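Local coordinates for protein ORF10 (Moritella marina, PDB 6RIW) that probably catalyses 3-oxoacyl-[acyl-carrier-protein] synthesis in polyunsaturated fatty acid production, this chain being the ketosynthase–chain length factor didomain of a larger synthase, at residues H247-L257 / C330-D339; E347-L358 / S402-P413. All coordinates share one frame; numbering follows the deposited sequence.

Contact 1: H247-L257 / C330-D339; sequences HAPFDQNSQGL and CHATGTPKGD
The backbones of P249 and G334 pack directly, CA to CA at 3.8 Å, where the type II turn A248-D251 meets the loop leading into helix 336-350. F250, at the third position of that turn with positive phi, presents its N-H to the carboxylate of D339: F250 N to D339 OD2 is 3.1 Å and nearly straight at 169°, reaching the oxygen from above the carboxylate plane. A water donates to the same D339 OD2, its oxygen 2.6 Å away, and also to D251 O in the turn. The other oxygen, D339 OD1, accepts from G334 N at 3.2 Å on its syn side. S254 is the second polar link. With its hydroxyl swung opposite the backbone N (chi1 -168°), OG donates to G334 O at 2.6 Å, in the carbonyl plane on a lone pair, while accepting from A248 N at 3.0 Å. H247 ND1 gives a weak bond to G256 O, which lies in the plane of the ring, and NE2 is hydrogen-bonded to K363 O. On the apolar side, A332 CB lies over one face of the F250 ring, 3.9 Å from its centroid and 18° off the normal, a CH-pi contact. C330 SG comes to the ring edge, 3.6 Å from F250 CZ, and L343 of helix 336-350 also touches this ring. The HATGT sequence of 331-335 probably corresponds to the HGTGT motif of ketosynthases; this segment, with an ST turn at T333-T335, packs against the loop 247-257. Because D339 belongs to the first turn of the helix, the helix N terminus would be expected to stabilise its negative charge; F250 N, G334 N and a water all donate to that carboxylate, joining both segments through one buried group.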
loop_
_atom_site.group_PDB
_atom_site.type_symbol
_atom_site.label_atom_id
_atom_site.label_comp_id
_atom_site.label_asym_id
_atom_site.label_seq_id
_atom_site.Cartn_x
_atom_site.Cartn_y
_atom_site.Cartn_z
ATOM N N HIS A 247 4.516 -0.392 27.803
ATOM C CA HIS A 247 5.046 -0.774 26.490
ATOM C C HIS A 247 6.559 -0.907 26.641
ATOM O O HIS A 247 7.276 0.096 26.684
ATOM C CB HIS A 247 4.672 0.255 25.422
ATOM C CG HIS A 247 5.557 0.214 24.215
ATOM N ND1 HIS A 247 5.651 -0.893 23.391
ATOM C CD2 HIS A 247 6.404 1.138 23.703
ATOM C CE1 HIS A 247 6.515 -0.644 22.419
ATOM N NE2 HIS A 247 6.991 0.577 22.589
ATOM N N ALA A 248 7.045 -2.143 26.719
ATOM C CA ALA A 248 8.442 -2.391 27.081
ATOM C C ALA A 248 8.927 -3.646 26.381
ATOM O O ALA A 248 8.859 -4.754 26.935
ATOM C CB ALA A 248 8.604 -2.523 28.592
ATOM N N PRO A 249 9.434 -3.509 25.157
ATOM C CA PRO A 249 9.902 -4.689 24.412
ATOM C C PRO A 249 10.898 -5.499 25.233
ATOM O O PRO A 249 11.810 -4.946 25.849
ATOM C CB PRO A 249 10.558 -4.083 23.163
ATOM C CG PRO A 249 9.857 -2.758 22.985
ATOM C CD PRO A 249 9.601 -2.258 24.395
ATOM N N PHE A 250 10.695 -6.816 25.248
ATOM C CA PHE A 250 11.477 -7.849 25.934
ATOM C C PHE A 250 11.177 -7.918 27.434
ATOM O O PHE A 250 11.723 -8.802 28.108
ATOM C CB PHE A 250 12.993 -7.682 25.749
ATOM C CG PHE A 250 13.475 -7.988 24.358
ATOM C CD1 PHE A 250 13.188 -9.203 23.765
ATOM C CD2 PHE A 250 14.212 -7.054 23.647
ATOM C CE1 PHE A 250 13.639 -9.503 22.478
ATOM C CE2 PHE A 250 14.664 -7.341 22.361
ATOM C CZ PHE A 250 14.367 -8.574 21.781
ATOM N N ASP A 251 10.350 -7.031 27.983
ATOM C CA ASP A 251 10.126 -6.994 29.425
ATOM C C ASP A 251 8.921 -7.846 29.807
ATOM O O ASP A 251 7.892 -7.825 29.131
ATOM C CB ASP A 251 9.928 -5.554 29.913
ATOM C CG ASP A 251 9.954 -5.447 31.442
ATOM O OD1 ASP A 251 8.923 -5.768 32.075
ATOM O OD2 ASP A 251 11.002 -5.050 32.002
ATOM N N GLN A 252 9.068 -8.603 30.908
ATOM C CA GLN A 252 7.997 -9.478 31.382
ATOM C C GLN A 252 6.691 -8.728 31.621
ATOM O O GLN A 252 5.609 -9.316 31.500
ATOM C CB GLN A 252 8.410 -10.175 32.687
ATOM C CG GLN A 252 9.539 -11.174 32.574
ATOM C CD GLN A 252 9.893 -11.778 33.931
ATOM O OE1 GLN A 252 9.023 -11.947 34.788
ATOM N NE2 GLN A 252 11.175 -12.084 34.136
ATOM N N ASN A 253 6.758 -7.448 31.977
ATOM C CA ASN A 253 5.563 -6.702 32.364
ATOM C C ASN A 253 4.885 -5.995 31.192
ATOM O O ASN A 253 3.809 -5.413 31.380
ATOM C CB ASN A 253 5.908 -5.663 33.446
ATOM C CG ASN A 253 6.583 -6.281 34.663
ATOM O OD1 ASN A 253 5.934 -6.944 35.474
ATOM N ND2 ASN A 253 7.896 -6.064 34.795
ATOM N N SER A 254 5.496 -6.024 30.006
ATOM C CA SER A 254 4.900 -5.404 28.828
ATOM C C SER A 254 3.589 -6.087 28.472
ATOM O O SER A 254 3.503 -7.318 28.432
ATOM C CB SER A 254 5.863 -5.492 27.638
ATOM O OG SER A 254 5.425 -4.660 26.562
ATOM N N GLN A 255 2.557 -5.292 28.193
ATOM C CA GLN A 255 1.282 -5.877 27.797
ATOM C C GLN A 255 0.813 -5.460 26.405
ATOM O O GLN A 255 -0.331 -5.749 26.043
ATOM C CB GLN A 255 0.214 -5.553 28.839
ATOM C CG GLN A 255 0.457 -6.301 30.135
ATOM C CD GLN A 255 -0.678 -6.160 31.117
ATOM O OE1 GLN A 255 -1.567 -5.319 30.943
ATOM N NE2 GLN A 255 -0.655 -6.980 32.167
ATOM N N GLY A 256 1.662 -4.822 25.609
ATOM C CA GLY A 256 1.219 -4.334 24.320
ATOM C C GLY A 256 2.235 -3.383 23.726
ATOM O O GLY A 256 3.353 -3.231 24.230
ATOM N N LEU A 257 1.818 -2.747 22.635
ATOM C CA LEU A 257 2.661 -1.805 21.917
ATOM C C LEU A 257 2.032 -0.417 21.922
ATOM O O LEU A 257 0.836 -0.244 22.194
ATOM C CB LEU A 257 2.896 -2.265 20.454
ATOM C CG LEU A 257 1.659 -2.485 19.561
ATOM C CD1 LEU A 257 1.091 -1.185 18.952
ATOM C CD2 LEU A 257 2.009 -3.453 18.431
ATOM N N CYS A 330 15.860 -6.739 16.899
ATOM C CA CYS A 330 14.692 -7.604 16.835
ATOM C C CYS A 330 13.442 -6.837 16.454
ATOM O O CYS A 330 13.375 -5.606 16.550
ATOM C CB CYS A 330 14.453 -8.296 18.174
ATOM S SG CYS A 330 15.817 -9.384 18.610
ATOM N N HIS A 331 12.429 -7.601 16.049
ATOM C CA HIS A 331 11.128 -7.015 15.754
ATOM C C HIS A 331 10.419 -6.560 17.031
ATOM O O HIS A 331 9.698 -5.550 17.009
ATOM C CB HIS A 331 10.291 -8.033 14.986
ATOM C CG HIS A 331 8.856 -7.643 14.839
ATOM N ND1 HIS A 331 8.452 -6.615 14.015
ATOM C CD2 HIS A 331 7.733 -8.135 15.413
ATOM C CE1 HIS A 331 7.138 -6.490 14.088
ATOM N NE2 HIS A 331 6.677 -7.399 14.929
ATOM N N ALA A 332 10.651 -7.272 18.149
ATOM C CA ALA A 332 10.066 -7.057 19.479
ATOM C C ALA A 332 9.293 -5.757 19.679
ATOM O O ALA A 332 9.889 -4.706 19.928
ATOM C CB ALA A 332 11.167 -7.111 20.540
ATOM N N THR A 333 7.965 -5.829 19.630
ATOM C CA THR A 333 7.127 -4.647 19.745
ATOM C C THR A 333 6.667 -4.369 21.163
ATOM O O THR A 333 6.109 -3.298 21.406
ATOM C CB THR A 333 5.869 -4.796 18.902
ATOM O OG1 THR A 333 5.095 -5.871 19.452
ATOM C CG2 THR A 333 6.209 -5.078 17.448
ATOM N N GLY A 334 6.837 -5.315 22.085
ATOM C CA GLY A 334 6.240 -5.223 23.403
ATOM C C GLY A 334 4.991 -6.057 23.579
ATOM O O GLY A 334 4.537 -6.234 24.720
ATOM N N THR A 335 4.422 -6.579 22.486
ATOM C CA THR A 335 3.295 -7.504 22.600
ATOM C C THR A 335 3.788 -8.844 23.135
ATOM O O THR A 335 4.738 -9.413 22.583
ATOM C CB THR A 335 2.603 -7.693 21.250
ATOM O OG1 THR A 335 2.209 -6.413 20.729
ATOM C CG2 THR A 335 1.363 -8.563 21.400
ATOM N N PRO A 336 3.169 -9.383 24.199
ATOM C CA PRO A 336 3.704 -10.621 24.809
ATOM C C PRO A 336 3.773 -11.789 23.842
ATOM O O PRO A 336 4.823 -12.435 23.731
ATOM C CB PRO A 336 2.721 -10.892 25.963
ATOM C CG PRO A 336 2.112 -9.568 26.274
ATOM C CD PRO A 336 2.018 -8.845 24.947
ATOM N N LYS A 337 2.678 -12.071 23.130
ATOM C CA LYS A 337 2.669 -13.205 22.211
ATOM C C LYS A 337 3.810 -13.100 21.207
ATOM O O LYS A 337 4.555 -14.059 20.996
ATOM C CB LYS A 337 1.322 -13.290 21.490
ATOM C CG LYS A 337 0.882 -14.717 21.169
ATOM C CD LYS A 337 1.306 -15.134 19.762
ATOM C CE LYS A 337 0.806 -16.544 19.394
ATOM N NZ LYS A 337 1.774 -17.653 19.733
ATOM N N GLY A 338 3.990 -11.914 20.616
ATOM C CA GLY A 338 5.026 -11.739 19.603
ATOM C C GLY A 338 6.442 -11.749 20.160
ATOM O O GLY A 338 7.364 -12.270 19.523
ATOM N N ASP A 339 6.647 -11.150 21.336
ATOM C CA ASP A 339 7.982 -11.165 21.925
ATOM C C ASP A 339 8.432 -12.603 22.195
ATOM O O ASP A 339 9.570 -12.977 21.887
ATOM C CB ASP A 339 8.009 -10.330 23.216
ATOM C CG ASP A 339 7.964 -8.794 22.964
ATOM O OD1 ASP A 339 7.683 -8.339 21.810
ATOM O OD2 ASP A 339 8.192 -8.037 23.958
HETATM O O HOH W 1 7.148 -8.640 26.234
#

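Contact 2: E347-L358 / S402-P413; sequences ETFFSRVNNKPL and SKNGYFTGEQMP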
loop_
_atom_site.group_PDB
_atom_site.type_symbol
_atom_site.label_atom_id
_atom_site.label_comp_id
_atom_site.label_asym_id
_atom_site.label_seq_id
_atom_site.Cartn_x
_atom_site.Cartn_y
_atom_site.Cartn_z
ATOM N N GLU A 347 15.886 -18.835 19.377
ATOM C CA GLU A 347 16.454 -19.952 20.128
ATOM C C GLU A 347 16.590 -21.177 19.234
ATOM O O GLU A 347 17.657 -21.802 19.169
ATOM C CB GLU A 347 15.575 -20.260 21.341
ATOM C CG GLU A 347 15.828 -21.636 21.960
ATOM C CD GLU A 347 14.810 -21.969 23.020
ATOM O OE1 GLU A 347 14.901 -21.387 24.125
ATOM O OE2 GLU A 347 13.910 -22.795 22.742
ATOM N N THR A 348 15.525 -21.499 18.495
ATOM C CA THR A 348 15.553 -22.654 17.604
ATOM C C THR A 348 16.703 -22.568 16.610
ATOM O O THR A 348 17.431 -23.546 16.406
ATOM C CB THR A 348 14.223 -22.762 16.871
ATOM O OG1 THR A 348 13.182 -23.005 17.824
ATOM C CG2 THR A 348 14.265 -23.875 15.834
ATOM N N PHE A 349 16.901 -21.396 16.002
ATOM C CA PHE A 349 17.859 -21.269 14.905
ATOM C C PHE A 349 19.292 -21.155 15.409
ATOM O O PHE A 349 20.169 -21.909 14.974
ATOM C CB PHE A 349 17.500 -20.052 14.044
ATOM C CG PHE A 349 18.399 -19.858 12.857
ATOM C CD1 PHE A 349 18.347 -20.732 11.772
ATOM C CD2 PHE A 349 19.291 -18.803 12.819
ATOM C CE1 PHE A 349 19.179 -20.549 10.679
ATOM C CE2 PHE A 349 20.114 -18.616 11.732
ATOM C CZ PHE A 349 20.053 -19.489 10.655
ATOM N N PHE A 350 19.561 -20.214 16.318
ATOM C CA PHE A 350 20.949 -19.966 16.698
ATOM C C PHE A 350 21.511 -21.023 17.647
ATOM O O PHE A 350 22.739 -21.160 17.743
ATOM C CB PHE A 350 21.091 -18.575 17.306
ATOM C CG PHE A 350 21.014 -17.482 16.280
ATOM C CD1 PHE A 350 22.104 -17.202 15.475
ATOM C CD2 PHE A 350 19.834 -16.772 16.093
ATOM C CE1 PHE A 350 22.041 -16.206 14.525
ATOM C CE2 PHE A 350 19.757 -15.784 15.125
ATOM C CZ PHE A 350 20.859 -15.501 14.344
ATOM N N SER A 351 20.660 -21.784 18.329
ATOM C CA SER A 351 21.195 -22.877 19.136
ATOM C C SER A 351 21.834 -23.964 18.275
ATOM O O SER A 351 22.691 -24.703 18.775
ATOM C CB SER A 351 20.101 -23.450 20.040
ATOM O OG SER A 351 19.138 -24.175 19.312
ATOM N N ARG A 352 21.480 -24.041 16.983
ATOM C CA ARG A 352 22.098 -25.014 16.082
ATOM C C ARG A 352 23.593 -24.778 15.921
ATOM O O ARG A 352 24.332 -25.706 15.566
ATOM C CB ARG A 352 21.434 -24.963 14.698
ATOM C CG ARG A 352 19.972 -25.318 14.689
ATOM C CD ARG A 352 19.310 -24.955 13.353
ATOM N NE ARG A 352 17.884 -25.271 13.392
ATOM C CZ ARG A 352 17.023 -25.010 12.414
ATOM N NH1 ARG A 352 17.438 -24.422 11.295
ATOM N NH2 ARG A 352 15.752 -25.352 12.554
ATOM N N VAL A 353 24.051 -23.546 16.127
ATOM C CA VAL A 353 25.458 -23.198 16.027
ATOM C C VAL A 353 26.016 -22.732 17.361
ATOM O O VAL A 353 27.146 -22.254 17.421
ATOM C CB VAL A 353 25.698 -22.139 14.935
ATOM C CG1 VAL A 353 25.404 -22.727 13.553
ATOM C CG2 VAL A 353 24.844 -20.889 15.199
ATOM N N ASN A 354 25.230 -22.849 18.429
ATOM C CA ASN A 354 25.649 -22.472 19.776
ATOM C C ASN A 354 26.087 -21.014 19.858
ATOM O O ASN A 354 27.082 -20.680 20.504
ATOM C CB ASN A 354 26.747 -23.398 20.289
ATOM C CG ASN A 354 26.229 -24.358 21.311
ATOM O OD1 ASN A 354 25.700 -23.945 22.351
ATOM N ND2 ASN A 354 26.341 -25.652 21.020
ATOM N N ASN A 355 25.321 -20.130 19.224
ATOM C CA ASN A 355 25.580 -18.703 19.281
ATOM C C ASN A 355 24.476 -18.002 20.071
ATOM O O ASN A 355 23.302 -18.374 19.995
ATOM C CB ASN A 355 25.698 -18.130 17.866
ATOM C CG ASN A 355 26.128 -16.675 17.851
ATOM O OD1 ASN A 355 26.649 -16.151 18.842
ATOM N ND2 ASN A 355 25.907 -16.012 16.717
ATOM N N LYS A 356 24.856 -16.993 20.841
ATOM C CA LYS A 356 23.915 -16.214 21.641
ATOM C C LYS A 356 24.192 -14.748 21.373
ATOM O O LYS A 356 24.798 -14.058 22.204
ATOM C CB LYS A 356 24.039 -16.533 23.131
ATOM C CG LYS A 356 23.653 -17.945 23.471
ATOM C CD LYS A 356 23.616 -18.137 24.978
ATOM C CE LYS A 356 23.068 -19.496 25.325
ATOM N NZ LYS A 356 22.406 -19.459 26.646
ATOM N N PRO A 357 23.772 -14.237 20.218
ATOM C CA PRO A 357 24.018 -12.827 19.916
ATOM C C PRO A 357 23.294 -11.924 20.901
ATOM O O PRO A 357 22.282 -12.291 21.505
ATOM C CB PRO A 357 23.472 -12.657 18.485
ATOM C CG PRO A 357 22.504 -13.765 18.305
ATOM C CD PRO A 357 23.038 -14.923 19.140
ATOM N N LEU A 358 23.839 -10.720 21.058
ATOM C CA LEU A 358 23.135 -9.672 21.782
ATOM C C LEU A 358 21.858 -9.313 21.033
ATOM O O LEU A 358 21.771 -9.486 19.816
ATOM C CB LEU A 358 24.024 -8.437 21.934
ATOM C CG LEU A 358 25.288 -8.687 22.765
ATOM C CD1 LEU A 358 26.039 -7.398 23.037
ATOM C CD2 LEU A 358 24.918 -9.410 24.065
ATOM N N SER A 402 13.826 -16.997 26.590
ATOM C CA SER A 402 13.224 -17.815 25.543
ATOM C C SER A 402 12.608 -19.079 26.153
ATOM O O SER A 402 12.768 -19.372 27.344
ATOM C CB SER A 402 14.246 -18.189 24.460
ATOM O OG SER A 402 15.445 -18.728 24.995
ATOM N N LYS A 403 11.887 -19.829 25.317
ATOM C CA LYS A 403 11.138 -20.983 25.811
ATOM C C LYS A 403 11.997 -21.900 26.681
ATOM O O LYS A 403 11.569 -22.313 27.763
ATOM C CB LYS A 403 10.542 -21.765 24.637
ATOM C CG LYS A 403 9.554 -22.859 25.047
ATOM C CD LYS A 403 9.003 -23.610 23.834
ATOM C CE LYS A 403 8.395 -24.956 24.244
ATOM N NZ LYS A 403 6.902 -25.013 24.084
ATOM N N ASN A 404 13.224 -22.194 26.253
ATOM C CA ASN A 404 14.087 -23.141 26.955
ATOM C C ASN A 404 15.266 -22.464 27.648
ATOM O O ASN A 404 16.317 -23.083 27.837
ATOM C CB ASN A 404 14.582 -24.221 25.992
ATOM C CG ASN A 404 13.443 -25.038 25.404
ATOM O OD1 ASN A 404 12.781 -25.808 26.109
ATOM N ND2 ASN A 404 13.189 -24.858 24.116
ATOM N N GLY A 405 15.113 -21.196 28.033
ATOM C CA GLY A 405 16.159 -20.489 28.746
ATOM C C GLY A 405 17.413 -20.216 27.953
ATOM O O GLY A 405 18.448 -19.886 28.542
ATOM N N TYR A 406 17.353 -20.338 26.622
ATOM C CA TYR A 406 18.547 -20.153 25.806
ATOM C C TYR A 406 18.963 -18.687 25.766
ATOM O O TYR A 406 20.131 -18.363 26.000
ATOM C CB TYR A 406 18.305 -20.692 24.393
ATOM C CG TYR A 406 19.546 -20.742 23.527
ATOM C CD1 TYR A 406 20.487 -21.766 23.675
ATOM C CD2 TYR A 406 19.788 -19.767 22.563
ATOM C CE1 TYR A 406 21.631 -21.815 22.885
ATOM C CE2 TYR A 406 20.939 -19.810 21.761
ATOM C CZ TYR A 406 21.852 -20.839 21.930
ATOM O OH TYR A 406 22.975 -20.888 21.145
ATOM N N PHE A 407 18.022 -17.792 25.454
ATOM C CA PHE A 407 18.233 -16.348 25.511
ATOM C C PHE A 407 17.656 -15.801 26.809
ATOM O O PHE A 407 16.536 -16.155 27.190
ATOM C CB PHE A 407 17.559 -15.649 24.325
ATOM C CG PHE A 407 18.326 -15.753 23.042
ATOM C CD1 PHE A 407 19.458 -14.979 22.839
ATOM C CD2 PHE A 407 17.915 -16.618 22.042
ATOM C CE1 PHE A 407 20.174 -15.057 21.654
ATOM C CE2 PHE A 407 18.637 -16.713 20.850
ATOM C CZ PHE A 407 19.765 -15.934 20.662
ATOM N N THR A 408 18.415 -14.942 27.484
ATOM C CA THR A 408 17.934 -14.286 28.695
ATOM C C THR A 408 18.392 -12.837 28.664
ATOM O O THR A 408 19.047 -12.392 27.716
ATOM C CB THR A 408 18.455 -14.971 29.968
ATOM O OG1 THR A 408 19.877 -14.809 30.042
ATOM C CG2 THR A 408 18.109 -16.452 29.983
ATOM N N GLY A 409 18.089 -12.115 29.749
ATOM C CA GLY A 409 18.552 -10.747 29.909
ATOM C C GLY A 409 20.055 -10.577 29.797
ATOM O O GLY A 409 20.526 -9.458 29.564
ATOM N N GLU A 410 20.827 -11.658 29.957
ATOM C CA GLU A 410 22.264 -11.557 29.741
ATOM C C GLU A 410 22.605 -11.197 28.296
ATOM O O GLU A 410 23.695 -10.672 28.035
ATOM C CB GLU A 410 22.955 -12.869 30.134
ATOM C CG GLU A 410 24.466 -12.868 29.891
ATOM C CD GLU A 410 25.249 -13.669 30.916
ATOM O OE1 GLU A 410 26.092 -13.064 31.625
ATOM O OE2 GLU A 410 25.029 -14.899 30.999
ATOM N N GLN A 411 21.703 -11.451 27.351
ATOM C CA GLN A 411 21.928 -11.088 25.957
ATOM C C GLN A 411 21.261 -9.774 25.568
ATOM O O GLN A 411 21.249 -9.440 24.381
ATOM C CB GLN A 411 21.429 -12.196 25.026
ATOM C CG GLN A 411 22.349 -13.390 24.933
ATOM C CD GLN A 411 22.242 -14.293 26.159
ATOM O OE1 GLN A 411 21.144 -14.614 26.619
ATOM N NE2 GLN A 411 23.391 -14.697 26.694
ATOM N N MET A 412 20.695 -9.029 26.519
ATOM C CA MET A 412 19.938 -7.817 26.196
ATOM C C MET A 412 20.537 -6.583 26.861
ATOM O O MET A 412 20.193 -6.266 28.014
ATOM C CB MET A 412 18.475 -7.988 26.599
ATOM C CG MET A 412 17.870 -9.318 26.172
ATOM S SD MET A 412 16.212 -9.519 26.830
ATOM C CE MET A 412 15.797 -11.173 26.279
ATOM N N PRO A 413 21.394 -5.838 26.168
ATOM C CA PRO A 413 21.991 -4.631 26.761
ATOM C C PRO A 413 20.935 -3.626 27.194
ATOM O O PRO A 413 20.015 -3.296 26.440
ATOM C CB PRO A 413 22.862 -4.072 25.628
ATOM C CG PRO A 413 23.064 -5.205 24.690
ATOM C CD PRO A 413 21.861 -6.081 24.794
#
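E347, in the last part of helix 336-350, reaches the turn S402-G405 with an extended side chain. Its OE1 accepts from N404 N at 2.8 Å on the syn lone pair and from S402 OG on the anti side; OE2 takes N404 ND2 at 2.6 Å from above the carboxylate plane. Four residues on, S351 donates its hydroxyl back to E347 O, leaving CB to face the Y406 ring, 3.8 Å from the centroid. The helix then closes in a Schellman motif, N354 with positive phi as C-prime, N355 N bonding F350 O and N354 N bonding S351 O. N355, whose N belongs to that motif, receives Y406 OH on its O at 2.8 Å, the donor standing 60° out of the carbonyl plane, while N355 ND2 turns to V325 O and P322 O. K356 covers the ring face opposite S351: CE lies 3.7 Å from the Y406 centroid, NZ makes a cation-pi contact there, and NZ also donates to Y406 O at 2.6 Å on a lone pair. P357 puts CD at the edge of the F407 ring, 3.7 Å from CZ. At L358, where strand 358-360 begins, CA approaches Q411 O at 3.2 Å in a C-H...O contact and CD1 packs on P413 CG.

Read from the N terminus, contact 1 comes first: residues 258-329, holding strands 259-270 and 283-292 and helix 304-318, run out and return so that 330-339 meets segment 247-257. Helix 336-350 then leads directly from contact 1 into contact 2, whose own loop, 359-401, carries helices 363-366 and 374-387 before 402-413 comes back. The two closures are therefore in series, neither enclosing nor crossing the other, with both ends of one helix engaged. Their centres lie about 17 Å apart, yet they touch where F250 CB packs on M412 SD at 3.9 Å. Backbone bonds from F250 to L400 and Q252 to Q398 further join segment 247-257 to the chain entering 402-413, all within the ketosynthase region.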